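Side-chain contacts in Sso-CP2 metallo-carboxypetidase (Sulfolobus solfataricus, PDB 4MMO), which probably acts as a zinc-dependent carboxypeptidase of the M20 family, removing residues from the C-terminal end of peptides: residues Leu5-Leu8 and Ile9-Leu12; Gly229-Asp232 and Asp233-Glu236; Ile139-Val142 and Asn143-Asp146; Ala332-Asn335 and Gly336-Ala340. All coordinates share one frame; numbering follows the deposited sequence.

Contact 1: Leu5-Leu8 and Ile9-Leu12; sequences LYTL and IEFL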
loop_
_atom_site.group_PDB
_atom_site.type_symbol
_atom_site.label_atom_id
_atom_site.label_comp_id
_atom_site.label_asym_id
_atom_site.label_seq_id
_atom_site.Cartn_x
_atom_site.Cartn_y
_atom_site.Cartn_z
ATOM N N LEU A 5 -29.874 -20.989 24.940
ATOM C CA LEU A 5 -29.000 -19.847 25.122
ATOM C C LEU A 5 -27.640 -20.293 25.649
ATOM O O LEU A 5 -26.602 -19.851 25.158
ATOM C CB LEU A 5 -29.637 -18.838 26.076
ATOM C CG LEU A 5 -28.820 -17.576 26.350
ATOM C CD1 LEU A 5 -28.495 -16.847 25.058
ATOM C CD2 LEU A 5 -29.563 -16.654 27.303
ATOM N N TYR A 6 -27.651 -21.182 26.636
ATOM C CA TYR A 6 -26.419 -21.644 27.262
ATOM C C TYR A 6 -25.477 -22.274 26.245
ATOM O O TYR A 6 -24.274 -22.005 26.251
ATOM C CB TYR A 6 -26.721 -22.651 28.375
ATOM C CG TYR A 6 -25.505 -23.418 28.850
ATOM C CD1 TYR A 6 -24.624 -22.862 29.771
ATOM C CD2 TYR A 6 -25.235 -24.694 28.375
ATOM C CE1 TYR A 6 -23.511 -23.558 30.206
ATOM C CE2 TYR A 6 -24.124 -25.397 28.803
ATOM C CZ TYR A 6 -23.266 -24.824 29.718
ATOM O OH TYR A 6 -22.159 -25.521 30.147
ATOM N N THR A 7 -26.024 -23.109 25.367
ATOM C CA THR A 7 -25.198 -23.806 24.390
ATOM C C THR A 7 -24.619 -22.823 23.375
ATOM O O THR A 7 -23.478 -22.977 22.935
ATOM C CB THR A 7 -25.988 -24.909 23.674
ATOM O OG1 THR A 7 -26.514 -25.813 24.648
ATOM C CG2 THR A 7 -25.091 -25.684 22.707
ATOM N N LEU A 8 -25.397 -21.807 23.015
ATOM C CA LEU A 8 -24.919 -20.795 22.083
ATOM C C LEU A 8 -23.727 -20.051 22.684
ATOM O O LEU A 8 -22.718 -19.848 22.008
ATOM C CB LEU A 8 -26.038 -19.815 21.713
ATOM C CG LEU A 8 -25.608 -18.558 20.951
ATOM C CD1 LEU A 8 -24.874 -18.917 19.665
ATOM C CD2 LEU A 8 -26.812 -17.678 20.654
ATOM N N ILE A 9 -23.854 -19.651 23.949
ATOM C CA ILE A 9 -22.778 -18.965 24.671
ATOM C C ILE A 9 -21.518 -19.820 24.683
ATOM O O ILE A 9 -20.422 -19.336 24.405
ATOM C CB ILE A 9 -23.182 -18.657 26.136
ATOM C CG1 ILE A 9 -24.373 -17.697 26.185
ATOM C CG2 ILE A 9 -22.003 -18.076 26.929
ATOM C CD1 ILE A 9 -24.090 -16.303 25.661
ATOM N N GLU A 10 -21.685 -21.094 25.017
ATOM C CA GLU A 10 -20.582 -22.048 25.033
ATOM C C GLU A 10 -19.899 -22.111 23.664
ATOM O O GLU A 10 -18.674 -22.119 23.571
ATOM C CB GLU A 10 -21.116 -23.425 25.431
ATOM C CG GLU A 10 -20.082 -24.525 25.518
ATOM C CD GLU A 10 -20.698 -25.852 25.927
ATOM O OE1 GLU A 10 -21.740 -26.229 25.344
ATOM O OE2 GLU A 10 -20.147 -26.511 26.835
ATOM N N PHE A 11 -20.707 -22.145 22.606
ATOM C CA PHE A 11 -20.213 -22.200 21.231
ATOM C C PHE A 11 -19.421 -20.936 20.908
ATOM O O PHE A 11 -18.328 -20.994 20.333
ATOM C CB PHE A 11 -21.414 -22.316 20.277
ATOM C CG PHE A 11 -21.062 -22.684 18.850
ATOM C CD1 PHE A 11 -19.873 -23.322 18.534
ATOM C CD2 PHE A 11 -21.951 -22.392 17.818
ATOM C CE1 PHE A 11 -19.574 -23.661 17.219
ATOM C CE2 PHE A 11 -21.660 -22.729 16.505
ATOM C CZ PHE A 11 -20.470 -23.361 16.205
ATOM N N LEU A 12 -19.986 -19.797 21.290
ATOM C CA LEU A 12 -19.413 -18.492 20.979
ATOM C C LEU A 12 -18.091 -18.228 21.705
ATOM O O LEU A 12 -17.271 -17.438 21.241
ATOM C CB LEU A 12 -20.413 -17.390 21.332
ATOM C CG LEU A 12 -21.608 -17.202 20.389
ATOM C CD1 LEU A 12 -22.602 -16.213 20.979
ATOM C CD2 LEU A 12 -21.147 -16.723 19.020
#
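Leu8 sends CG trans to its own N (chi1 169°) and Leu12 turns CG back beside its N (chi1 -75°), torsions that bring the two branched ends together, slanting across one another, over one helical turn. Leu8 CD1 touches Leu12 CG at 3.8 Å, and Leu12 CG also lies 3.3 Å from Leu8 O, the carbonyl that accepts Leu12 N at 2.8 Å. Further back along the helix, Ile9 CG1 rests 3.3 Å from Leu5 O and, more loosely, 4.4 Å from Leu5 CD1. On another side of the helix, the extended chain of Glu10 brings its carboxylate near the Tyr6 ring, the planes 51° apart, but OE1 is hydrogen-bonded to the hydroxyl of Tyr30. With Leu8 cut back to the lone methyl of an alanine, Leu12 CG and CD1 are likely to lose their i-4 neighbour and the packing on Ile97 to weaken. Leu5, Leu8, Ile9 and Leu12 all touch Ile97, while Thr7 and Phe11 lean on helices 24-39 and 102-121. Four successive i to i+4 bonds, from Ile9 N to Leu5 O through Leu12 N to Leu8 O, make this a regular alpha-helix, 3-12, with an apolar face packed on strand 96-98.

Contact 2: Gly229-Asp232 and Asp233-Glu236; sequences GFYD and DVRE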
loop_
_atom_site.group_PDB
_atom_site.type_symbol
_atom_site.label_atom_id
_atom_site.label_comp_id
_atom_site.label_asym_id
_atom_site.label_seq_id
_atom_site.Cartn_x
_atom_site.Cartn_y
_atom_site.Cartn_z
ATOM N N GLY A 229 -14.048 -8.755 -23.388
ATOM C CA GLY A 229 -14.879 -9.935 -23.210
ATOM C C GLY A 229 -15.515 -10.069 -21.834
ATOM O O GLY A 229 -16.288 -10.994 -21.597
ATOM N N PHE A 230 -15.200 -9.145 -20.930
ATOM C CA PHE A 230 -15.646 -9.238 -19.541
ATOM C C PHE A 230 -17.172 -9.295 -19.401
ATOM O O PHE A 230 -17.695 -10.064 -18.596
ATOM C CB PHE A 230 -15.091 -8.055 -18.750
ATOM C CG PHE A 230 -15.371 -8.118 -17.278
ATOM C CD1 PHE A 230 -14.571 -8.871 -16.438
ATOM C CD2 PHE A 230 -16.424 -7.403 -16.730
ATOM C CE1 PHE A 230 -14.825 -8.923 -15.084
ATOM C CE2 PHE A 230 -16.677 -7.447 -15.374
ATOM C CZ PHE A 230 -15.879 -8.209 -14.550
ATOM N N TYR A 231 -17.878 -8.496 -20.196
ATOM C CA TYR A 231 -19.331 -8.376 -20.077
ATOM C C TYR A 231 -20.104 -9.316 -21.004
ATOM O O TYR A 231 -21.325 -9.406 -20.908
ATOM C CB TYR A 231 -19.768 -6.929 -20.339
ATOM C CG TYR A 231 -19.315 -5.958 -19.270
ATOM C CD1 TYR A 231 -20.024 -5.820 -18.084
ATOM C CD2 TYR A 231 -18.172 -5.186 -19.442
ATOM C CE1 TYR A 231 -19.613 -4.940 -17.100
ATOM C CE2 TYR A 231 -17.751 -4.302 -18.465
ATOM C CZ TYR A 231 -18.473 -4.183 -17.295
ATOM O OH TYR A 231 -18.054 -3.308 -16.321
ATOM N N ASP A 232 -19.402 -10.020 -21.890
ATOM C CA ASP A 232 -20.063 -10.861 -22.892
ATOM C C ASP A 232 -20.956 -11.937 -22.271
ATOM O O ASP A 232 -22.023 -12.241 -22.796
ATOM C CB ASP A 232 -19.032 -11.523 -23.813
ATOM C CG ASP A 232 -18.351 -10.531 -24.747
ATOM O OD1 ASP A 232 -18.853 -9.398 -24.891
ATOM O OD2 ASP A 232 -17.316 -10.894 -25.345
ATOM N N ASP A 233 -20.515 -12.508 -21.155
ATOM C CA ASP A 233 -21.253 -13.584 -20.499
ATOM C C ASP A 233 -22.294 -13.052 -19.513
ATOM O O ASP A 233 -23.038 -13.829 -18.915
ATOM C CB ASP A 233 -20.283 -14.513 -19.760
ATOM C CG ASP A 233 -19.582 -15.494 -20.686
ATOM O OD1 ASP A 233 -19.385 -15.166 -21.875
ATOM O OD2 ASP A 233 -19.228 -16.597 -20.221
ATOM N N VAL A 234 -22.330 -11.735 -19.325
ATOM C CA VAL A 234 -23.277 -11.124 -18.395
ATOM C C VAL A 234 -24.655 -11.066 -19.048
ATOM O O VAL A 234 -24.834 -10.404 -20.071
ATOM C CB VAL A 234 -22.825 -9.704 -17.984
ATOM C CG1 VAL A 234 -23.927 -8.975 -17.204
ATOM C CG2 VAL A 234 -21.551 -9.772 -17.160
ATOM N N ARG A 235 -25.624 -11.765 -18.462
ATOM C CA ARG A 235 -26.963 -11.840 -19.040
ATOM C C ARG A 235 -27.906 -10.783 -18.470
ATOM O O ARG A 235 -27.736 -10.317 -17.343
ATOM C CB ARG A 235 -27.563 -13.235 -18.838
ATOM C CG ARG A 235 -27.879 -13.618 -17.390
ATOM C CD ARG A 235 -29.072 -14.573 -17.348
ATOM N NE ARG A 235 -29.335 -15.099 -16.011
ATOM C CZ ARG A 235 -30.059 -14.482 -15.081
ATOM N NH1 ARG A 235 -30.605 -13.294 -15.321
ATOM N NH2 ARG A 235 -30.234 -15.056 -13.898
ATOM N N GLU A 236 -28.908 -10.415 -19.259
ATOM C CA GLU A 236 -29.919 -9.467 -18.820
ATOM C C GLU A 236 -30.703 -10.052 -17.651
ATOM O O GLU A 236 -30.790 -11.271 -17.499
ATOM C CB GLU A 236 -30.868 -9.147 -19.974
ATOM C CG GLU A 236 -31.731 -10.323 -20.392
ATOM C CD GLU A 236 -32.261 -10.189 -21.805
ATOM O OE1 GLU A 236 -32.576 -9.053 -22.220
ATOM O OE2 GLU A 236 -32.356 -11.221 -22.503
HETATM O O HOH W 1 -16.856 -13.687 -21.705
#
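Tyr231 and Val234 are the ends of a type I beta turn, closed by Val234 N on Tyr231 O at 3.0 Å, with the donor standing 63° out of the carbonyl plane rather than on a lone pair. The same closure brings Val234 over the start of the turn: its CB lies 3.3 Å from Tyr231 O. Val234 CG2, placed beside its own N and trans to the carbonyl carbon, reaches back to Tyr231 CD1 at 4.3 Å, a loose apolar touch that approaches the ring obliquely. Phe230 CD2 lies over the centre of the Tyr231 ring, 3.7 Å above its plane. Arg224 adds a cation-pi contact to this ring, and the hydroxyl is hydrogen-bonded to Val225 N, so the phenol is fixed at both its face and its far end.

The polar side of the turn is linked by water. One molecule donates to Gly229 O at 2.8 Å and, weakly, to Asp233 OD1 at 2.9 Å, joining Gly229, two residues before the turn, to its third residue, Asp233. Beyond it, Arg235 NH1 bonds to Glu236 O at 3.0 Å in the plane of the guanidinium group, while a salt bridge to Glu241 ties the same nitrogen to helix 239-247. The turn thus lies at the surface in the loop between helices 207-218 and 239-247, with Phe230 and Tyr231 packed on Pro280 and with backbone bonds from Asp233 to Asn315 and, just past the turn, from Arg235 to Pro314, shortly ahead of helix 318-331.

Contact 3: Ile139-Val142 and Asn143-Asp146; sequences IGSV and NLED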
loop_
_atom_site.group_PDB
_atom_site.type_symbol
_atom_site.label_atom_id
_atom_site.label_comp_id
_atom_site.label_asym_id
_atom_site.label_seq_id
_atom_site.Cartn_x
_atom_site.Cartn_y
_atom_site.Cartn_z
ATOM N N ILE A 139 -12.419 -17.654 4.562
ATOM C CA ILE A 139 -11.226 -17.635 3.719
ATOM C C ILE A 139 -11.515 -18.207 2.331
ATOM O O ILE A 139 -10.644 -18.805 1.702
ATOM C CB ILE A 139 -10.047 -18.401 4.369
ATOM C CG1 ILE A 139 -10.417 -19.866 4.620
ATOM C CG2 ILE A 139 -9.645 -17.723 5.669
ATOM C CD1 ILE A 139 -9.243 -20.738 5.000
ATOM N N GLY A 140 -12.748 -18.030 1.866
ATOM C CA GLY A 140 -13.097 -18.355 0.494
ATOM C C GLY A 140 -13.462 -19.802 0.217
ATOM O O GLY A 140 -13.624 -20.175 -0.946
ATOM N N SER A 141 -13.596 -20.614 1.263
ATOM C CA SER A 141 -13.994 -22.016 1.112
ATOM C C SER A 141 -13.074 -22.747 0.138
ATOM O O SER A 141 -13.537 -23.518 -0.708
ATOM C CB SER A 141 -15.446 -22.120 0.618
ATOM O OG SER A 141 -16.338 -21.400 1.452
ATOM N N VAL A 142 -11.773 -22.500 0.269
ATOM C CA VAL A 142 -10.778 -22.982 -0.687
ATOM C C VAL A 142 -10.864 -24.486 -0.923
ATOM O O VAL A 142 -10.823 -24.938 -2.068
ATOM C CB VAL A 142 -9.345 -22.627 -0.223
ATOM C CG1 VAL A 142 -8.302 -23.176 -1.194
ATOM C CG2 VAL A 142 -9.194 -21.124 -0.091
ATOM N N ASN A 143 -10.990 -25.256 0.153
ATOM C CA ASN A 143 -10.975 -26.711 0.052
ATOM C C ASN A 143 -12.352 -27.373 0.087
ATOM O O ASN A 143 -12.445 -28.590 0.227
ATOM C CB ASN A 143 -10.090 -27.296 1.154
ATOM C CG ASN A 143 -8.647 -26.862 1.019
ATOM O OD1 ASN A 143 -7.984 -27.185 0.034
ATOM N ND2 ASN A 143 -8.152 -26.120 2.005
ATOM N N LEU A 144 -13.419 -26.588 -0.056
ATOM C CA LEU A 144 -14.769 -27.138 0.072
ATOM C C LEU A 144 -15.217 -27.892 -1.177
ATOM O O LEU A 144 -15.916 -28.901 -1.080
ATOM C CB LEU A 144 -15.789 -26.043 0.396
ATOM C CG LEU A 144 -17.230 -26.541 0.552
ATOM C CD1 LEU A 144 -17.334 -27.553 1.682
ATOM C CD2 LEU A 144 -18.191 -25.384 0.782
ATOM N N GLU A 145 -14.828 -27.397 -2.348
ATOM C CA GLU A 145 -15.254 -28.016 -3.600
ATOM C C GLU A 145 -14.711 -29.434 -3.727
ATOM O O GLU A 145 -15.444 -30.348 -4.097
ATOM C CB GLU A 145 -14.817 -27.180 -4.801
ATOM C CG GLU A 145 -15.263 -27.764 -6.136
ATOM C CD GLU A 145 -14.919 -26.878 -7.313
ATOM O OE1 GLU A 145 -14.378 -25.773 -7.093
ATOM O OE2 GLU A 145 -15.189 -27.288 -8.462
ATOM N N ASP A 146 -13.428 -29.612 -3.415
ATOM C CA ASP A 146 -12.794 -30.923 -3.507
ATOM C C ASP A 146 -13.539 -31.939 -2.656
ATOM O O ASP A 146 -13.711 -33.091 -3.052
ATOM C CB ASP A 146 -11.329 -30.852 -3.062
ATOM C CG ASP A 146 -10.453 -30.098 -4.045
ATOM O OD1 ASP A 146 -10.781 -30.082 -5.249
ATOM O OD2 ASP A 146 -9.431 -29.526 -3.612
HETATM O O HOH W 2 -13.440 -25.044 -2.924
HETATM O O HOH W 3 -11.531 -27.313 -3.005
#
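Ser141 and Leu144 are joined by the one direct hydrogen bond between 139-142 and 143-146: Leu144 N donates to Ser141 O at 3.1 Å, nearly straight at 166°, though it meets the oxygen from well above the carbonyl plane. The same pair also touch through Ser141 CB and Leu144 CB, 3.9 Å apart, and the Leu144 side chain packs in addition on Tyr69, Pro382 and Leu385.

Water supplies the next bonds. One molecule donates to Ser141 O at 2.7 Å and to Val142 O, and accepts from Glu145 N at 2.8 Å. A second donates to Val142 O at 2.6 Å and accepts from Asp146 N at 3.0 Å. Val142 O is therefore gripped by two waters, and each water stands between a carbonyl of the loop and an amide of the first helical turn.

The polar side chains turn to other partners. Ser141 OG, held beside its own N at chi1 -54°, is hydrogen-bonded to Glu134, and the carboxylate of Glu136 accepts from Asn143 N. Lys49 packs on the side chain of Asn143.

Together the direct bond, the two waters and Glu136 supply acceptors for the amides at the start of helix 144-149, where acidic groups are likely to suit the helix dipole. The side chain of Ser141 is about 4 Å from that of Glu137, a zinc ligand in a structure of this protein though it holds none in this chain. Through Glu134, Ser141 links this hydrated helix start to the end of strand 128-134, near the metal site.

Contact 4: Ala332-Asn335 and Gly336-Ala340; sequences AGFN and GEILA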
loop_
_atom_site.group_PDB
_atom_site.type_symbol
_atom_site.label_atom_id
_atom_site.label_comp_id
_atom_site.label_asym_id
_atom_site.label_seq_id
_atom_site.Cartn_x
_atom_site.Cartn_y
_atom_site.Cartn_z
ATOM N N ALA A 332 -1.086 -5.420 -22.202
ATOM C CA ALA A 332 -0.691 -4.245 -21.436
ATOM C C ALA A 332 0.789 -4.295 -21.072
ATOM O O ALA A 332 1.298 -3.405 -20.389
ATOM C CB ALA A 332 -1.544 -4.122 -20.184
ATOM N N GLY A 333 1.475 -5.341 -21.524
ATOM C CA GLY A 333 2.903 -5.475 -21.300
ATOM C C GLY A 333 3.244 -5.837 -19.870
ATOM O O GLY A 333 4.302 -5.454 -19.362
ATOM N N PHE A 334 2.352 -6.575 -19.216
ATOM C CA PHE A 334 2.584 -6.995 -17.840
ATOM C C PHE A 334 3.757 -7.968 -17.787
ATOM O O PHE A 334 3.805 -8.942 -18.536
ATOM C CB PHE A 334 1.325 -7.631 -17.245
ATOM C CG PHE A 334 1.498 -8.108 -15.830
ATOM C CD1 PHE A 334 1.595 -7.204 -14.784
ATOM C CD2 PHE A 334 1.558 -9.460 -15.544
ATOM C CE1 PHE A 334 1.754 -7.641 -13.481
ATOM C CE2 PHE A 334 1.716 -9.905 -14.242
ATOM C CZ PHE A 334 1.814 -8.995 -13.211
ATOM N N ASN A 335 4.707 -7.685 -16.903
ATOM C CA ASN A 335 5.927 -8.470 -16.793
ATOM C C ASN A 335 6.166 -8.866 -15.348
ATOM O O ASN A 335 7.039 -8.315 -14.674
ATOM C CB ASN A 335 7.117 -7.668 -17.323
ATOM C CG ASN A 335 8.419 -8.444 -17.264
ATOM O OD1 ASN A 335 8.421 -9.674 -17.212
ATOM N ND2 ASN A 335 9.536 -7.726 -17.270
ATOM N N GLY A 336 5.379 -9.820 -14.866
ATOM C CA GLY A 336 5.497 -10.262 -13.491
ATOM C C GLY A 336 4.635 -11.468 -13.186
ATOM O O GLY A 336 4.168 -12.156 -14.088
ATOM N N GLU A 337 4.421 -11.707 -11.897
ATOM C CA GLU A 337 3.691 -12.873 -11.434
ATOM C C GLU A 337 2.210 -12.555 -11.300
ATOM O O GLU A 337 1.834 -11.426 -10.975
ATOM C CB GLU A 337 4.240 -13.319 -10.078
ATOM C CG GLU A 337 4.453 -14.817 -9.954
ATOM C CD GLU A 337 4.744 -15.253 -8.529
ATOM O OE1 GLU A 337 4.765 -14.385 -7.629
ATOM O OE2 GLU A 337 4.947 -16.467 -8.308
ATOM N N ILE A 338 1.374 -13.555 -11.562
ATOM C CA ILE A 338 -0.055 -13.461 -11.304
ATOM C C ILE A 338 -0.464 -14.635 -10.428
ATOM O O ILE A 338 -0.231 -15.791 -10.780
ATOM C CB ILE A 338 -0.893 -13.507 -12.587
ATOM C CG1 ILE A 338 -0.279 -12.629 -13.677
ATOM C CG2 ILE A 338 -2.322 -13.068 -12.281
ATOM C CD1 ILE A 338 -0.920 -12.815 -15.032
ATOM N N LEU A 339 -1.067 -14.325 -9.288
ATOM C CA LEU A 339 -1.538 -15.333 -8.350
ATOM C C LEU A 339 -3.040 -15.155 -8.160
ATOM O O LEU A 339 -3.513 -14.032 -8.004
ATOM C CB LEU A 339 -0.821 -15.170 -7.013
ATOM C CG LEU A 339 0.707 -15.154 -7.081
ATOM C CD1 LEU A 339 1.288 -14.538 -5.818
ATOM C CD2 LEU A 339 1.245 -16.559 -7.290
ATOM N N ALA A 340 -3.785 -16.258 -8.174
ATOM C CA ALA A 340 -5.238 -16.206 -8.028
ATOM C C ALA A 340 -5.745 -17.203 -6.993
ATOM O O ALA A 340 -5.069 -18.177 -6.674
ATOM C CB ALA A 340 -5.901 -16.463 -9.360
HETATM O O HOH W 4 4.247 -11.522 -16.748
#
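Phe334 lays its ring over the backbone of Gly336, whose N lies 3.7 Å above the ring plane and offset toward the rim. The ring's far end goes on to the strand: CE2 comes 3.3 Å from Gly336 O, and CZ lies 3.3 Å from Glu337 O, which approaches at the edge, near the ring plane. With CG trans to the backbone N (chi1 179°), the ring is directed along the following residues rather than back over Gly333. Ile338 meets it from the strand side, its CG1 3.4 Å from Phe334 CE2 and its CD1 4.0 Å from the same atom, in an oblique approach. Ile338 CG1 is swung beside its own N, which carries the ethyl branch toward the ring.

This loop links helix 318-331 to strand 337-348 in the antiparallel sheet of the M20 dimerisation domain. The helix ends in a Schellman motif with Gly333 at the positive-phi position, and the strand pairs through Glu337 with Val188 and through Leu339 with Glu186 of strand 178-190. Phe334 also packs on Leu329, Leu189 and Ile214, and Ile338 on Leu329 and Leu187, so the two residues fill the angle between helix and sheet. Exchanging the Phe334 ring for a serine is likely to open a gap against the Gly336 peptide and strip Ile338 CG1 of its aromatic neighbour.

At Gly336 a side chain would be crowded by both Asn335 O and the Phe334 ring. A water accepts from Gly336 N at 2.8 Å and donates to Phe334 O at 3.2 Å, bridging Phe334 and Gly336 across Asn335.

How the contacts relate
Along the chain the order is contact 1, contact 3, contact 2, contact 4. Contacts 1 and 3 belong to the zinc-bearing part of the fold: the first lies on helix 3-12, the second at the start of helix 144-149 after strand 128-134, their centres 27 Å apart. Contacts 2 and 4 flank helix 318-331 in the dimerisation part, with centres 24 Å apart; the loop segment 229-236 bonds to residues just before that helix, and 332-340 leads from its end into strand 337-348. Contact 1 lies across the chain's centre from both. Contact 3 is more central, its nearest atoms about 8 Å from contact 4, consistent with a position where the two parts approach.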